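Local coordinates for calcium-dependent protein kinase, putative (Plasmodium falciparum, PDB 3MSE) that binds calcium through EF-hands in this C-terminal regulatory part of a probable calcium-dependent serine/threonine protein kinase, at residues Asn25-Glu30 and Lys111-Lys116; Glu43-Leu48 and Ile90-Phe95; Asp122-Lys127 and Ile164-Phe169. One frame throughout, in Å; residues are numbered along the deposited sequence. Where two conformers were deposited one is given.

How the interactions relate
Helix 18-48 joins two of the three contacts. Residues 25-30, in its first half, pack on helix 109-117 in interaction 1, and its C-terminal end packs on helix 92-99 in interaction 2. The centres of these two are 29 Å apart, and both reach the second subunit. Interaction 3 pairs the calcium loop after helix 109-117 with the loop before helix 169-177. It touches interaction 1 directly: Phe-114 CD1 lies 3.4 Å from Ile-125 CD1. Interactions 2 and 3 lie on opposite sides of the chain's centre, 44 Å apart centre to centre. Interaction 3 holds one calcium ion. In interaction 2 the side chain of Phe-45 is about 7 Å from a bound calcium ion.

Interaction 1. Residues Asn25-Glu30 and Lys111-Lys116; sequences NIMAHE and KAAFNK
Ile-26 and Met-27 pack on Ala-113 where two helices cross. The axes of the short segments pass 9.3 Å apart, their N-to-C directions 119° apart. Ile-26 and Met-27 close on the small side chain of Ala-113. Ile-26 does most of it with its CG2 branch, which sits anti to the backbone N. That methyl lies 3.7 Å from Ala-113 CA and also meets Ala-113 CB. Met-27, the next residue on the same helix, brings CG to 4.0 Å from Ala-113 CB. The alanine methyl is therefore held by two side chains. Ile-26 CG2 also touches the stem of Lys-116, 4.1 Å from its CD.

The polar part is one pair of charged tips. Glu-30 and Lys-116 reach toward each other tip to tip. Lys-116 NZ comes 3.3 Å from Glu-30 OE1, a weak bond within a salt bridge. Glu-30 has a second conformer, so this bridge is doubtful as a lasting tie.

Ile-26 continues onto Ile-117. Met-27 also meets Phe-109 and Leu-110, and Trp-102 of the second subunit. Helix 109-117 leads into the calcium loop that starts at Asp-118. This is the incoming helix of an EF-hand, docked on a long helix as in the regulatory domain of CDPK-family kinases.

Interaction 2. Residues Glu43-Leu48 and Ile90-Phe95; sequences ELFYKL and ITYTEF
Phe-45 and Tyr-92 form an edge-to-face aromatic pair. The ring centroids are 5.6 Å apart and the planes stand at 83°. Phe-45 carries much of the contact. Its CB points toward residues 90-95, and CG lies anti to the backbone N (chi1 -178°). At the start, Phe-45 CB meets the Phe-95 ring at CD1. Next, Phe-45 CG takes the edge of Tyr-92, with Tyr-92 CD1 4.1 Å from it. Tyr-92 CD1 stands over one face of the Phe-45 ring, offset toward the rim. Phe-45 CD1 meets Phe-95 CD1 at 3.9 Å, and here Phe-95 lies at the edge of the Phe-45 ring, near its plane. Further out, Phe-45 CE1 comes within 3.6 Å of Tyr-92 CA. Phe-45 CZ, the tip, lies beside the backbone N and CA of Tyr-92. The end of the ring thus rests on the first turn of helix 92-99. That turn is held by a capping box. Glu-94 N gives a bond to Thr-91 OG1, and Thr-91 N gives one to Glu-94 OE2, 3.1 Å away and nearly straight at 174°.

Phe-95 also packs on the leucines. Its side chain crosses those of Leu-44 and Leu-48 at about a right angle. Leu-44 CD2 lies at its ring edge, 3.7 Å from Phe-95 CZ. Leu-48 CD1 meets Phe-95 CE2 at 3.8 Å. The hydroxyl of Tyr-92 is bonded to Asn-42.

Helix 18-48 here ends in the calcium loop that begins at Asp-49, and helix 92-99 leaves the neighbouring hand of the EF-hand pair. Leu-56 of strand 56-57 touches Phe-45, Leu-48 and Phe-95, Leu-48 also packs on Ile-61 and Val-64 of helix 58-67, and Met-10 of the second subunit reaches Phe-95.

Interaction 3. Residues Asp122-Lys127 and Ile164-Phe169; sequences DGYISK and INKISF. With CA (calcium ion), chain B.
Tyr-124, Ile-125 and Ser-126 lie beside Ser-168, Ile-167 and Lys-166, in that order, of a loop running roughly the other way. At the start of the first segment, Asp-122 binds the calcium ion with both carboxylate oxygens. Asp-122 OD1 is 2.7 Å and Asp-122 OD2 is 2.6 Å from calcium. Asp-122 OD2 also accepts a bond from Tyr-124 N, 3.1 Å away, on its anti side and tilted 28° out of the carboxylate plane. This is an Asx turn, and it ties the carboxylate to the loop that carries it. Gly-123 follows with a positive phi of 84°, and its N bonds to Asp-118. Its carbonyl O faces Ser-168 CA.

Tyr-124 has two roles. Its carbonyl O binds calcium at 2.4 Å, while its side chain crosses that of Lys-166 at about a right angle. Tyr-124 CB meets Lys-166 CE at 3.9 Å. The Lys-166 chain is bent at chi3 and chi4, and NZ lies beside Ser-126 CB. The ammonium stays 5.8 Å from Asp-122 OD2, where it could still weakly oppose the loop's negative charge.

Asp-118 and Asp-129 complete the protein ligands of this EF-hand loop, and two waters fill further places. As in paired EF-hands, the loop meets its partner through the backbone of a central isoleucine. Ile-125 N gives Ile-167 O a nearly straight bond of 2.8 Å (173°). The return bond from Ile-167 N to Ile-125 O is weak and bent. The side chains touch near their roots, with Ile-125 CB 4.0 Å from Ile-167 CB. Both also pack on Phe-172 of helix 169-177.

Ser-126 is the N-cap of helix 127-133. Its OG bonds one of the calcium waters, and its N bonds to Asp-129. Lys-127 passes Asn-165 with its CG, and its NZ goes on to Asn-141.

Interaction 1. Residues Asn25-Glu30 and Lys111-Lys116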
loop_
_atom_site.group_PDB
_atom_site.type_symbol
_atom_site.label_atom_id
_atom_site.label_comp_id
_atom_site.label_asym_id
_atom_site.label_seq_id
_atom_site.Cartn_x
_atom_site.Cartn_y
_atom_site.Cartn_z
ATOM N N ASN A 25 -0.638 -3.413 13.692
ATOM C CA ASN A 25 -1.873 -4.120 13.255
ATOM C C ASN A 25 -2.935 -3.231 12.563
ATOM O O ASN A 25 -3.609 -3.682 11.633
ATOM C CB ASN A 25 -2.519 -4.900 14.408
ATOM C CG ASN A 25 -1.991 -6.317 14.513
ATOM O OD1 ASN A 25 -2.629 -7.257 14.048
ATOM N ND2 ASN A 25 -0.809 -6.475 15.123
ATOM N N ILE A 26 -3.038 -1.981 13.007
ATOM C CA ILE A 26 -3.886 -0.975 12.345
ATOM C C ILE A 26 -3.454 -0.782 10.893
ATOM O O ILE A 26 -4.274 -0.850 9.965
ATOM C CB ILE A 26 -3.867 0.395 13.088
ATOM C CG1 ILE A 26 -4.501 0.260 14.466
ATOM C CG2 ILE A 26 -4.595 1.494 12.252
ATOM C CD1 ILE A 26 -4.077 1.374 15.435
ATOM N N MET A 27 -2.156 -0.572 10.695
ATOM C CA MET A 27 -1.600 -0.471 9.348
ATOM C C MET A 27 -1.760 -1.763 8.557
ATOM O O MET A 27 -2.008 -1.736 7.342
ATOM C CB MET A 27 -0.135 -0.060 9.421
ATOM C CG MET A 27 0.060 1.364 9.879
ATOM S SD MET A 27 1.784 1.863 9.684
ATOM C CE MET A 27 2.491 1.098 11.129
ATOM N N ALA A 28 -1.632 -2.896 9.245
ATOM C CA ALA A 28 -1.779 -4.200 8.608
ATOM C C ALA A 28 -3.191 -4.396 8.077
ATOM O O ALA A 28 -3.388 -5.007 7.019
ATOM C CB ALA A 28 -1.430 -5.310 9.568
ATOM N N HIS A 29 -4.172 -3.903 8.828
ATOM C CA HIS A 29 -5.545 -3.939 8.349
ATOM C C HIS A 29 -5.712 -3.148 7.041
ATOM O O HIS A 29 -6.383 -3.617 6.122
ATOM C CB HIS A 29 -6.565 -3.468 9.393
ATOM C CG HIS A 29 -7.972 -3.558 8.892
ATOM N ND1 HIS A 29 -8.702 -2.450 8.510
ATOM C CD2 HIS A 29 -8.745 -4.635 8.611
ATOM C CE1 HIS A 29 -9.883 -2.841 8.059
ATOM N NE2 HIS A 29 -9.932 -4.162 8.106
ATOM N N GLU A 30 -5.080 -1.978 6.978
ATOM C CA GLU A 30 -5.086 -1.128 5.791
ATOM C C GLU A 30 -4.414 -1.767 4.563
ATOM O O GLU A 30 -4.779 -1.450 3.431
ATOM C CB GLU A 30 -4.466 0.239 6.107
ATOM C CG GLU A 30 -5.449 1.411 6.057
ATOM C CD GLU A 30 -6.423 1.448 7.224
ATOM O OE1 GLU A 30 -6.068 2.014 8.286
ATOM O OE2 GLU A 30 -7.553 0.933 7.069
ATOM N N LYS A 111 -0.302 8.090 8.693
ATOM C CA LYS A 111 -1.264 9.161 8.922
ATOM C C LYS A 111 -2.622 8.576 9.255
ATOM O O LYS A 111 -3.266 9.021 10.194
ATOM C CB LYS A 111 -1.364 10.109 7.716
ATOM C CG LYS A 111 -1.251 11.602 8.070
ATOM C CD LYS A 111 -2.230 12.028 9.156
ATOM C CE LYS A 111 -2.119 13.514 9.467
ATOM N NZ LYS A 111 -3.246 13.931 10.362
ATOM N N ALA A 112 -3.031 7.567 8.486
ATOM C CA ALA A 112 -4.312 6.890 8.685
ATOM C C ALA A 112 -4.393 6.172 10.031
ATOM O O ALA A 112 -5.451 6.174 10.670
ATOM C CB ALA A 112 -4.590 5.919 7.542
ATOM N N ALA A 113 -3.283 5.562 10.456
ATOM C CA ALA A 113 -3.220 4.920 11.765
ATOM C C ALA A 113 -3.360 5.952 12.885
ATOM O O ALA A 113 -4.140 5.764 13.819
ATOM C CB ALA A 113 -1.918 4.123 11.915
ATOM N N PHE A 114 -2.593 7.035 12.778
ATOM C CA PHE A 114 -2.665 8.149 13.712
ATOM C C PHE A 114 -4.099 8.681 13.839
ATOM O O PHE A 114 -4.581 8.905 14.945
ATOM C CB PHE A 114 -1.722 9.269 13.261
ATOM C CG PHE A 114 -1.707 10.454 14.175
ATOM C CD1 PHE A 114 -0.772 10.539 15.202
ATOM C CD2 PHE A 114 -2.623 11.493 14.008
ATOM C CE1 PHE A 114 -0.753 11.626 16.061
ATOM C CE2 PHE A 114 -2.609 12.605 14.865
ATOM C CZ PHE A 114 -1.675 12.668 15.891
ATOM N N ASN A 115 -4.766 8.880 12.703
ATOM C CA ASN A 115 -6.135 9.409 12.693
ATOM C C ASN A 115 -7.112 8.488 13.382
ATOM O O ASN A 115 -7.988 8.956 14.099
ATOM C CB ASN A 115 -6.608 9.721 11.269
ATOM C CG ASN A 115 -6.021 11.021 10.735
ATOM O OD1 ASN A 115 -5.620 11.895 11.504
ATOM N ND2 ASN A 115 -5.957 11.147 9.425
ATOM N N LYS A 116 -6.955 7.180 13.188
ATOM C CA LYS A 116 -7.789 6.210 13.901
ATOM C C LYS A 116 -7.591 6.274 15.410
ATOM O O LYS A 116 -8.545 6.114 16.162
ATOM C CB LYS A 116 -7.561 4.793 13.390
ATOM C CG LYS A 116 -8.252 4.533 12.068
ATOM C CD LYS A 116 -8.298 3.060 11.725
ATOM C CE LYS A 116 -9.179 2.825 10.492
ATOM N NZ LYS A 116 -8.768 3.683 9.329
#

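Interaction 2. Residues Glu43-Leu48 and Ile90-Phe95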
loop_
_atom_site.group_PDB
_atom_site.type_symbol
_atom_site.label_atom_id
_atom_site.label_comp_id
_atom_site.label_asym_id
_atom_site.label_seq_id
_atom_site.Cartn_x
_atom_site.Cartn_y
_atom_site.Cartn_z
ATOM N N GLU A 43 -8.426 -10.866 -10.346
ATOM C CA GLU A 43 -9.409 -11.803 -10.863
ATOM C C GLU A 43 -10.061 -11.268 -12.136
ATOM O O GLU A 43 -10.345 -12.026 -13.062
ATOM C CB GLU A 43 -10.451 -12.157 -9.801
ATOM C CG GLU A 43 -10.056 -13.370 -8.942
ATOM C CD GLU A 43 -10.117 -14.689 -9.714
ATOM O OE1 GLU A 43 -11.233 -15.226 -9.910
ATOM O OE2 GLU A 43 -9.048 -15.194 -10.122
ATOM N N LEU A 44 -10.263 -9.954 -12.183
ATOM C CA LEU A 44 -10.788 -9.308 -13.376
ATOM C C LEU A 44 -9.833 -9.491 -14.545
ATOM O O LEU A 44 -10.239 -9.911 -15.630
ATOM C CB LEU A 44 -11.042 -7.829 -13.109
ATOM C CG LEU A 44 -11.893 -7.065 -14.127
ATOM C CD1 LEU A 44 -13.313 -7.640 -14.185
ATOM C CD2 LEU A 44 -11.910 -5.580 -13.755
ATOM N N PHE A 45 -8.556 -9.207 -14.308
ATOM C CA PHE A 45 -7.519 -9.374 -15.325
ATOM C C PHE A 45 -7.503 -10.801 -15.891
ATOM O O PHE A 45 -7.393 -10.990 -17.094
ATOM C CB PHE A 45 -6.140 -9.011 -14.737
ATOM C CG PHE A 45 -5.016 -9.108 -15.719
ATOM C CD1 PHE A 45 -4.643 -8.002 -16.475
ATOM C CD2 PHE A 45 -4.318 -10.304 -15.888
ATOM C CE1 PHE A 45 -3.602 -8.079 -17.398
ATOM C CE2 PHE A 45 -3.271 -10.390 -16.811
ATOM C CZ PHE A 45 -2.920 -9.270 -17.568
ATOM N N TYR A 46 -7.616 -11.790 -15.006
ATOM C CA TYR A 46 -7.600 -13.198 -15.384
ATOM C C TYR A 46 -8.777 -13.536 -16.309
ATOM O O TYR A 46 -8.603 -14.255 -17.289
ATOM C CB TYR A 46 -7.593 -14.101 -14.133
ATOM C CG TYR A 46 -7.427 -15.586 -14.431
ATOM C CD1 TYR A 46 -6.153 -16.166 -14.507
ATOM C CD2 TYR A 46 -8.543 -16.410 -14.630
ATOM C CE1 TYR A 46 -5.990 -17.523 -14.782
ATOM C CE2 TYR A 46 -8.395 -17.776 -14.908
ATOM C CZ TYR A 46 -7.115 -18.318 -14.982
ATOM O OH TYR A 46 -6.959 -19.656 -15.251
ATOM N N LYS A 47 -9.961 -13.011 -16.003
ATOM C CA LYS A 47 -11.135 -13.233 -16.859
ATOM C C LYS A 47 -11.015 -12.558 -18.222
ATOM O O LYS A 47 -11.402 -13.143 -19.229
ATOM C CB LYS A 47 -12.431 -12.833 -16.145
ATOM C CG LYS A 47 -12.794 -13.796 -15.006
ATOM C CD LYS A 47 -13.661 -13.122 -13.938
ATOM C CE LYS A 47 -13.757 -13.983 -12.669
ATOM N NZ LYS A 47 -12.388 -14.240 -12.088
ATOM N N LEU A 48 -10.438 -11.355 -18.275
ATOM C CA LEU A 48 -10.303 -10.664 -19.566
ATOM C C LEU A 48 -9.291 -11.314 -20.494
ATOM O O LEU A 48 -9.440 -11.284 -21.718
ATOM C CB LEU A 48 -9.953 -9.184 -19.392
ATOM C CG LEU A 48 -10.835 -8.289 -18.520
ATOM C CD1 LEU A 48 -10.668 -6.843 -18.942
ATOM C CD2 LEU A 48 -12.280 -8.708 -18.609
ATOM N N ILE A 90 -1.837 -4.518 -23.349
ATOM C CA ILE A 90 -1.884 -3.781 -22.107
ATOM C C ILE A 90 -1.456 -4.681 -20.976
ATOM O O ILE A 90 -1.988 -5.789 -20.812
ATOM C CB ILE A 90 -3.305 -3.210 -21.850
ATOM C CG1 ILE A 90 -3.562 -2.044 -22.811
ATOM C CG2 ILE A 90 -3.465 -2.767 -20.402
ATOM C CD1 ILE A 90 -4.953 -1.996 -23.350
ATOM N N THR A 91 -0.489 -4.212 -20.192
ATOM C CA THR A 91 0.065 -5.051 -19.133
ATOM C C THR A 91 -0.812 -5.062 -17.909
ATOM O O THR A 91 -1.693 -4.200 -17.742
ATOM C CB THR A 91 1.482 -4.594 -18.684
ATOM O OG1 THR A 91 1.379 -3.324 -18.050
ATOM C CG2 THR A 91 2.457 -4.519 -19.869
ATOM N N TYR A 92 -0.541 -6.029 -17.038
ATOM C CA TYR A 92 -1.163 -6.095 -15.734
ATOM C C TYR A 92 -1.059 -4.778 -14.959
ATOM O O TYR A 92 -2.052 -4.287 -14.381
ATOM C CB TYR A 92 -0.548 -7.219 -14.903
ATOM C CG TYR A 92 -0.977 -7.144 -13.474
ATOM C CD1 TYR A 92 -2.253 -7.565 -13.089
ATOM C CD2 TYR A 92 -0.131 -6.603 -12.501
ATOM C CE1 TYR A 92 -2.666 -7.464 -11.771
ATOM C CE2 TYR A 92 -0.537 -6.501 -11.174
ATOM C CZ TYR A 92 -1.796 -6.935 -10.818
ATOM O OH TYR A 92 -2.201 -6.840 -9.510
ATOM N N THR A 93 0.148 -4.228 -14.927
ATOM C CA THR A 93 0.397 -2.972 -14.228
ATOM C C THR A 93 -0.411 -1.814 -14.832
ATOM O O THR A 93 -0.957 -0.997 -14.110
ATOM C CB THR A 93 1.924 -2.655 -14.203
ATOM O OG1 THR A 93 2.560 -3.681 -13.438
ATOM C CG2 THR A 93 2.199 -1.314 -13.532
ATOM N N GLU A 94 -0.452 -1.745 -16.152
ATOM C CA GLU A 94 -1.211 -0.696 -16.848
ATOM C C GLU A 94 -2.737 -0.790 -16.647
ATOM O O GLU A 94 -3.420 0.247 -16.526
ATOM C CB GLU A 94 -0.845 -0.675 -18.321
ATOM C CG GLU A 94 0.655 -0.341 -18.531
ATOM C CD GLU A 94 1.178 -0.723 -19.911
ATOM O OE1 GLU A 94 2.380 -0.473 -20.161
ATOM O OE2 GLU A 94 0.407 -1.254 -20.752
ATOM N N PHE A 95 -3.238 -2.021 -16.580
ATOM C CA PHE A 95 -4.654 -2.306 -16.378
ATOM C C PHE A 95 -5.011 -1.872 -14.977
ATOM O O PHE A 95 -6.008 -1.204 -14.736
ATOM C CB PHE A 95 -4.936 -3.807 -16.541
ATOM C CG PHE A 95 -6.396 -4.190 -16.353
ATOM C CD1 PHE A 95 -6.794 -4.953 -15.263
ATOM C CD2 PHE A 95 -7.366 -3.796 -17.284
ATOM C CE1 PHE A 95 -8.140 -5.328 -15.101
ATOM C CE2 PHE A 95 -8.722 -4.159 -17.127
ATOM C CZ PHE A 95 -9.108 -4.919 -16.055
#

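Interaction 3. Residues Asp122-Lys127 and Ile164-Phe169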
loop_
_atom_site.group_PDB
_atom_site.type_symbol
_atom_site.label_atom_id
_atom_site.label_comp_id
_atom_site.label_asym_id
_atom_site.label_seq_id
_atom_site.Cartn_x
_atom_site.Cartn_y
_atom_site.Cartn_z
ATOM N N ASP A 122 -8.486 15.874 17.244
ATOM C CA ASP A 122 -7.892 17.132 17.692
ATOM C C ASP A 122 -6.430 17.298 17.244
ATOM O O ASP A 122 -5.808 18.318 17.532
ATOM C CB ASP A 122 -7.997 17.240 19.217
ATOM C CG ASP A 122 -7.604 15.951 19.916
ATOM O OD1 ASP A 122 -8.513 15.217 20.385
ATOM O OD2 ASP A 122 -6.387 15.652 19.974
ATOM N N GLY A 123 -5.889 16.290 16.556
ATOM C CA GLY A 123 -4.494 16.310 16.077
ATOM C C GLY A 123 -3.415 15.871 17.062
ATOM O O GLY A 123 -2.220 15.972 16.769
ATOM N N TYR A 124 -3.822 15.386 18.231
ATOM C CA TYR A 124 -2.873 14.900 19.231
ATOM C C TYR A 124 -3.289 13.542 19.783
ATOM O O TYR A 124 -4.476 13.313 20.048
ATOM C CB TYR A 124 -2.726 15.913 20.371
ATOM C CG TYR A 124 -1.930 17.150 19.983
ATOM C CD1 TYR A 124 -0.553 17.213 20.206
ATOM C CD2 TYR A 124 -2.555 18.251 19.385
ATOM C CE1 TYR A 124 0.188 18.343 19.842
ATOM C CE2 TYR A 124 -1.823 19.387 19.014
ATOM C CZ TYR A 124 -0.454 19.426 19.246
ATOM O OH TYR A 124 0.274 20.543 18.884
ATOM N N ILE A 125 -2.317 12.643 19.959
ATOM C CA ILE A 125 -2.578 11.378 20.647
ATOM C C ILE A 125 -2.346 11.542 22.148
ATOM O O ILE A 125 -1.211 11.665 22.597
ATOM C CB ILE A 125 -1.759 10.180 20.069
ATOM C CG1 ILE A 125 -2.311 9.765 18.700
ATOM C CG2 ILE A 125 -1.789 8.982 21.033
ATOM C CD1 ILE A 125 -1.497 8.673 17.998
ATOM N N SER A 126 -3.439 11.546 22.910
ATOM C CA SER A 126 -3.379 11.681 24.365
ATOM C C SER A 126 -3.228 10.330 25.035
ATOM O O SER A 126 -3.317 9.275 24.394
ATOM C CB SER A 126 -4.636 12.384 24.902
ATOM O OG SER A 126 -5.827 11.689 24.540
ATOM N N LYS A 127 -2.992 10.374 26.337
ATOM C CA LYS A 127 -2.965 9.188 27.160
ATOM C C LYS A 127 -4.293 8.415 27.037
ATOM O O LYS A 127 -4.298 7.180 26.900
ATOM C CB LYS A 127 -2.691 9.592 28.609
ATOM C CG LYS A 127 -2.035 8.524 29.457
ATOM C CD LYS A 127 -3.064 7.744 30.268
ATOM C CE LYS A 127 -2.412 6.664 31.113
ATOM N NZ LYS A 127 -1.549 7.225 32.191
ATOM N N ILE A 164 4.003 18.306 28.204
ATOM C CA ILE A 164 2.933 17.697 27.423
ATOM C C ILE A 164 3.144 16.188 27.304
ATOM O O ILE A 164 4.187 15.732 26.815
ATOM C CB ILE A 164 2.829 18.326 26.006
ATOM N N ASN A 165 2.165 15.420 27.781
ATOM C CA ASN A 165 2.144 13.978 27.554
ATOM C C ASN A 165 1.154 13.656 26.436
ATOM O O ASN A 165 0.185 12.905 26.614
ATOM C CB ASN A 165 1.816 13.219 28.837
ATOM C CG ASN A 165 2.549 11.892 28.921
ATOM O OD1 ASN A 165 3.782 11.844 28.829
ATOM N ND2 ASN A 165 1.795 10.805 29.096
ATOM N N LYS A 166 1.417 14.275 25.287
ATOM C CA LYS A 166 0.610 14.166 24.090
ATOM C C LYS A 166 1.565 13.902 22.937
ATOM O O LYS A 166 2.770 14.130 23.060
ATOM C CB LYS A 166 -0.145 15.473 23.838
ATOM C CG LYS A 166 -0.865 16.040 25.065
ATOM C CD LYS A 166 -1.690 17.281 24.729
ATOM C CE LYS A 166 -3.050 16.920 24.146
ATOM N NZ LYS A 166 -3.903 16.199 25.136
ATOM N N ILE A 167 1.037 13.438 21.812
ATOM C CA ILE A 167 1.871 13.077 20.672
ATOM C C ILE A 167 1.301 13.670 19.384
ATOM O O ILE A 167 0.165 13.375 19.002
ATOM C CB ILE A 167 2.009 11.526 20.549
ATOM C CG1 ILE A 167 2.660 10.931 21.807
ATOM C CG2 ILE A 167 2.788 11.141 19.302
ATOM C CD1 ILE A 167 2.535 9.403 21.926
ATOM N N SER A 168 2.094 14.512 18.726
ATOM C CA SER A 168 1.744 15.061 17.417
ATOM C C SER A 168 1.974 13.993 16.355
ATOM O O SER A 168 2.611 12.978 16.630
ATOM C CB SER A 168 2.624 16.274 17.100
ATOM O OG SER A 168 3.938 15.860 16.745
ATOM N N PHE A 169 1.487 14.229 15.137
ATOM C CA PHE A 169 1.717 13.282 14.065
ATOM C C PHE A 169 3.200 13.111 13.785
ATOM O O PHE A 169 3.649 12.007 13.479
ATOM C CB PHE A 169 0.981 13.639 12.772
ATOM C CG PHE A 169 1.337 12.728 11.630
ATOM C CD1 PHE A 169 2.047 13.208 10.534
ATOM C CD2 PHE A 169 1.035 11.367 11.692
ATOM C CE1 PHE A 169 2.412 12.363 9.494
ATOM C CE2 PHE A 169 1.402 10.508 10.663
ATOM C CZ PHE A 169 2.088 11.008 9.555
HETATM CA CA CA B . -6.806 13.169 20.552
HETATM O O HOH W 1 -6.672 13.568 22.497
HETATM O O HOH W 2 -8.912 12.245 20.739
#